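Local coordinates for protein virulence factor (Pectobacterium carotovorum, PDB 2W3Y) that acts as an S-palmitoylated virulence factor of a Drosophila pathogen and binds lipid vesicles, at residues R23-G35 against F246-A258. Sequence-based numbering, arbitrary orientation.
Sequences RLASNETFDIVPG and FLDKYEGKAIDDA
A bend at chi2 (79°) steers the Lys253 chain, extended beyond that point, obliquely across Thr29, whose OG1, placed between its own backbone N and carbonyl carbon, is one of the acceptors of NZ. These two side chains flank a single parallel beta bridge, Phe30 with Gly252, which pairs the loop before strand 36-37 with the segment leaving helix 237-250 at the surface of the new Evf fold. The evidence for the bridge is its bond pattern: Phe30 N donates to Glu251 O (3.1 Å, nearly straight at 172°), and Lys253 N donates to Phe30 O (3.0 Å).

Lys253 NZ donates to three protein oxygens, Thr29 O (2.8 Å), Ser26 O (3.0 Å) and Thr29 OG1 (3.0 Å). The bond to Thr29 O misses the lone pairs, since NZ stands 49° out of that carbonyl plane. A water is a fourth acceptor, which implies that at least one of the three ammonium protons is shared. This water donates in turn to Asp31 OD1, which also forms a long salt bridge with NZ, and the carboxylate should further stabilise the positive charge.

Arg23, poorly ordered, donates from its N to Asp248 O over 3.2 Å. Leu24 lays CG and CD1 against Glu251 OE2, and CD1 also touches the backbone O of Asp248, whose carboxylate forms a salt bridge with Arg69. The Phe30 ring turns its edge to the backbone oxygens of Lys249 and Tyr250, with CE2 3.7 Å from Lys249 O, while His18 stacks on the ring. Beside Tyr44 of strand 40-49, the side chains of Ile32 and Ile255 cross at about a right angle, and Ile32 CD1 meets Ile255 CG2 at 3.9 Å.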
# COMPACT_ATOMS: atom_id res chain seq x y z
N ARG A 23 19.41 6.13 9.49
CA ARG A 23 20.77 5.62 9.38
C ARG A 23 20.91 4.88 8.05
O ARG A 23 20.25 3.86 7.83
CB ARG A 23 21.09 4.71 10.57
CG ARG A 23 21.21 5.47 11.89
CD ARG A 23 21.04 4.57 13.11
NE ARG A 23 21.43 5.27 14.34
CZ ARG A 23 22.67 5.30 14.84
NH1 ARG A 23 23.66 4.65 14.24
NH2 ARG A 23 22.92 5.96 15.95
N LEU A 24 21.78 5.39 7.17
CA LEU A 24 21.78 4.97 5.77
C LEU A 24 22.64 3.74 5.41
O LEU A 24 22.52 3.22 4.30
CB LEU A 24 22.12 6.14 4.84
CG LEU A 24 20.97 6.90 4.16
CD1 LEU A 24 20.10 7.66 5.17
CD2 LEU A 24 21.50 7.85 3.08
N ALA A 25 23.50 3.30 6.33
CA ALA A 25 24.27 2.08 6.11
C ALA A 25 23.30 0.89 6.09
O ALA A 25 22.37 0.84 6.89
CB ALA A 25 25.33 1.90 7.19
N SER A 26 23.52 -0.04 5.15
CA SER A 26 22.59 -1.16 4.92
C SER A 26 22.46 -2.10 6.12
O SER A 26 21.45 -2.79 6.29
CB SER A 26 22.98 -1.93 3.66
OG SER A 26 24.16 -2.69 3.86
N ASN A 27 23.50 -2.12 6.95
CA ASN A 27 23.48 -2.86 8.22
C ASN A 27 22.89 -2.04 9.37
O ASN A 27 22.73 -2.55 10.48
CB ASN A 27 24.90 -3.33 8.58
CG ASN A 27 25.98 -2.37 8.09
OD1 ASN A 27 26.38 -1.46 8.82
ND2 ASN A 27 26.42 -2.55 6.84
N GLU A 28 22.56 -0.77 9.09
CA GLU A 28 22.02 0.17 10.08
C GLU A 28 20.55 0.58 9.84
O GLU A 28 19.87 1.03 10.78
CB GLU A 28 22.91 1.43 10.14
CG GLU A 28 24.14 1.30 11.04
CD GLU A 28 23.91 1.80 12.48
OE1 GLU A 28 22.79 1.59 13.03
OE2 GLU A 28 24.84 2.40 13.06
N THR A 29 20.07 0.46 8.59
CA THR A 29 18.65 0.68 8.27
C THR A 29 17.76 -0.26 9.08
O THR A 29 18.18 -1.36 9.48
CB THR A 29 18.34 0.44 6.77
OG1 THR A 29 19.01 -0.75 6.32
CG2 THR A 29 18.78 1.62 5.91
N PHE A 30 16.53 0.16 9.32
CA PHE A 30 15.64 -0.59 10.21
C PHE A 30 14.90 -1.72 9.50
O PHE A 30 14.40 -1.54 8.39
CB PHE A 30 14.70 0.35 10.93
CG PHE A 30 15.42 1.40 11.74
CD1 PHE A 30 16.14 1.05 12.89
CD2 PHE A 30 15.41 2.74 11.35
CE1 PHE A 30 16.82 2.02 13.65
CE2 PHE A 30 16.08 3.72 12.10
CZ PHE A 30 16.80 3.36 13.24
N ASP A 31 14.86 -2.89 10.14
CA ASP A 31 14.10 -4.05 9.62
C ASP A 31 12.62 -3.70 9.42
O ASP A 31 12.05 -2.95 10.21
CB ASP A 31 14.21 -5.23 10.58
CG ASP A 31 15.61 -5.82 10.63
OD1 ASP A 31 16.39 -5.59 9.67
OD2 ASP A 31 15.93 -6.51 11.62
N ILE A 32 12.02 -4.23 8.36
CA ILE A 32 10.59 -4.02 8.11
C ILE A 32 9.81 -5.29 8.42
O ILE A 32 10.41 -6.34 8.64
CB ILE A 32 10.29 -3.49 6.66
CG1 ILE A 32 10.63 -4.55 5.60
CG2 ILE A 32 11.01 -2.13 6.45
CD1 ILE A 32 10.07 -4.25 4.19
N VAL A 33 8.49 -5.17 8.47
CA VAL A 33 7.66 -6.30 8.78
C VAL A 33 7.72 -7.27 7.59
O VAL A 33 7.49 -6.86 6.45
CB VAL A 33 6.22 -5.85 9.09
CG1 VAL A 33 5.27 -7.07 9.20
CG2 VAL A 33 6.19 -4.96 10.36
N PRO A 34 8.07 -8.54 7.86
CA PRO A 34 8.19 -9.52 6.76
C PRO A 34 6.89 -9.68 5.98
O PRO A 34 5.80 -9.75 6.57
CB PRO A 34 8.57 -10.82 7.49
CG PRO A 34 9.25 -10.31 8.75
CD PRO A 34 8.42 -9.14 9.15
N GLY A 35 7.01 -9.73 4.65
CA GLY A 35 5.84 -9.72 3.77
C GLY A 35 4.94 -10.93 3.92
O GLY A 35 3.73 -10.83 3.78
N PHE A 246 13.88 13.51 7.57
CA PHE A 246 13.07 12.52 8.29
C PHE A 246 13.22 11.14 7.63
O PHE A 246 13.48 10.15 8.31
CB PHE A 246 11.61 12.97 8.29
CG PHE A 246 10.67 11.96 8.89
CD1 PHE A 246 10.42 11.94 10.26
CD2 PHE A 246 10.01 11.03 8.07
CE1 PHE A 246 9.56 11.01 10.83
CE2 PHE A 246 9.14 10.10 8.63
CZ PHE A 246 8.93 10.08 10.01
N LEU A 247 13.04 11.10 6.32
CA LEU A 247 13.20 9.85 5.56
C LEU A 247 14.60 9.23 5.70
O LEU A 247 14.73 8.01 5.87
CB LEU A 247 12.81 10.05 4.09
CG LEU A 247 11.34 10.32 3.74
CD1 LEU A 247 11.17 10.31 2.25
CD2 LEU A 247 10.38 9.31 4.39
N ASP A 248 15.63 10.07 5.68
CA ASP A 248 17.02 9.64 5.91
C ASP A 248 17.26 9.06 7.31
O ASP A 248 17.95 8.06 7.47
CB ASP A 248 18.00 10.79 5.59
CG ASP A 248 18.26 10.94 4.09
OD1 ASP A 248 17.93 10.00 3.33
OD2 ASP A 248 18.82 11.98 3.67
N LYS A 249 16.65 9.67 8.32
CA LYS A 249 16.85 9.26 9.71
C LYS A 249 16.18 7.91 10.08
O LYS A 249 16.72 7.12 10.87
CB LYS A 249 16.38 10.38 10.65
CG LYS A 249 16.81 10.21 12.11
CD LYS A 249 16.49 11.45 12.95
CE LYS A 249 16.59 11.16 14.45
NZ LYS A 249 16.01 12.29 15.27
N TYR A 250 15.00 7.66 9.52
CA TYR A 250 14.18 6.53 9.95
C TYR A 250 14.01 5.47 8.88
O TYR A 250 13.13 4.60 8.99
CB TYR A 250 12.85 7.05 10.47
CG TYR A 250 13.01 7.96 11.69
CD1 TYR A 250 13.45 7.44 12.91
CD2 TYR A 250 12.73 9.33 11.62
CE1 TYR A 250 13.61 8.25 14.03
CE2 TYR A 250 12.89 10.16 12.74
CZ TYR A 250 13.33 9.60 13.94
OH TYR A 250 13.50 10.38 15.06
N GLU A 251 14.88 5.53 7.87
CA GLU A 251 14.84 4.65 6.68
C GLU A 251 14.68 3.16 7.00
O GLU A 251 15.45 2.60 7.77
CB GLU A 251 16.11 4.84 5.83
CG GLU A 251 16.05 4.12 4.48
CD GLU A 251 17.29 4.31 3.62
OE1 GLU A 251 17.55 3.41 2.78
OE2 GLU A 251 17.99 5.35 3.77
N GLY A 252 13.68 2.52 6.41
CA GLY A 252 13.54 1.07 6.50
C GLY A 252 14.24 0.40 5.32
O GLY A 252 14.54 1.04 4.33
N LYS A 253 14.50 -0.90 5.45
CA LYS A 253 14.93 -1.73 4.32
C LYS A 253 13.98 -1.55 3.13
O LYS A 253 12.79 -1.34 3.32
CB LYS A 253 14.96 -3.20 4.73
CG LYS A 253 16.34 -3.76 5.05
CD LYS A 253 16.82 -3.37 6.41
CE LYS A 253 18.12 -4.11 6.72
NZ LYS A 253 18.90 -3.42 7.77
N ALA A 254 14.52 -1.63 1.92
CA ALA A 254 13.71 -1.46 0.70
C ALA A 254 12.54 -2.45 0.61
O ALA A 254 12.73 -3.67 0.67
CB ALA A 254 14.61 -1.55 -0.55
N ILE A 255 11.33 -1.92 0.44
CA ILE A 255 10.15 -2.77 0.20
C ILE A 255 10.24 -3.52 -1.13
O ILE A 255 9.64 -4.59 -1.27
CB ILE A 255 8.78 -2.04 0.36
CG1 ILE A 255 8.56 -0.97 -0.72
CG2 ILE A 255 8.63 -1.48 1.79
CD1 ILE A 255 7.14 -0.41 -0.80
N ASP A 256 11.00 -2.99 -2.09
CA ASP A 256 11.20 -3.71 -3.36
C ASP A 256 12.04 -5.00 -3.26
O ASP A 256 12.09 -5.79 -4.22
CB ASP A 256 11.65 -2.78 -4.51
CG ASP A 256 13.11 -2.29 -4.37
OD1 ASP A 256 13.83 -2.77 -3.48
OD2 ASP A 256 13.51 -1.43 -5.19
N ASP A 257 12.67 -5.23 -2.11
CA ASP A 257 13.30 -6.51 -1.79
C ASP A 257 12.37 -7.55 -1.12
O ASP A 257 12.76 -8.72 -0.97
CB ASP A 257 14.56 -6.35 -0.92
CG ASP A 257 15.68 -5.60 -1.63
OD1 ASP A 257 15.84 -5.73 -2.87
OD2 ASP A 257 16.43 -4.87 -0.92
N ALA A 258 11.16 -7.15 -0.73
CA ALA A 258 10.22 -8.10 -0.10
C ALA A 258 9.63 -9.13 -1.09
O ALA A 258 9.40 -8.83 -2.26
CB ALA A 258 9.09 -7.35 0.62
O HOH W 1 19.43 -4.57 10.35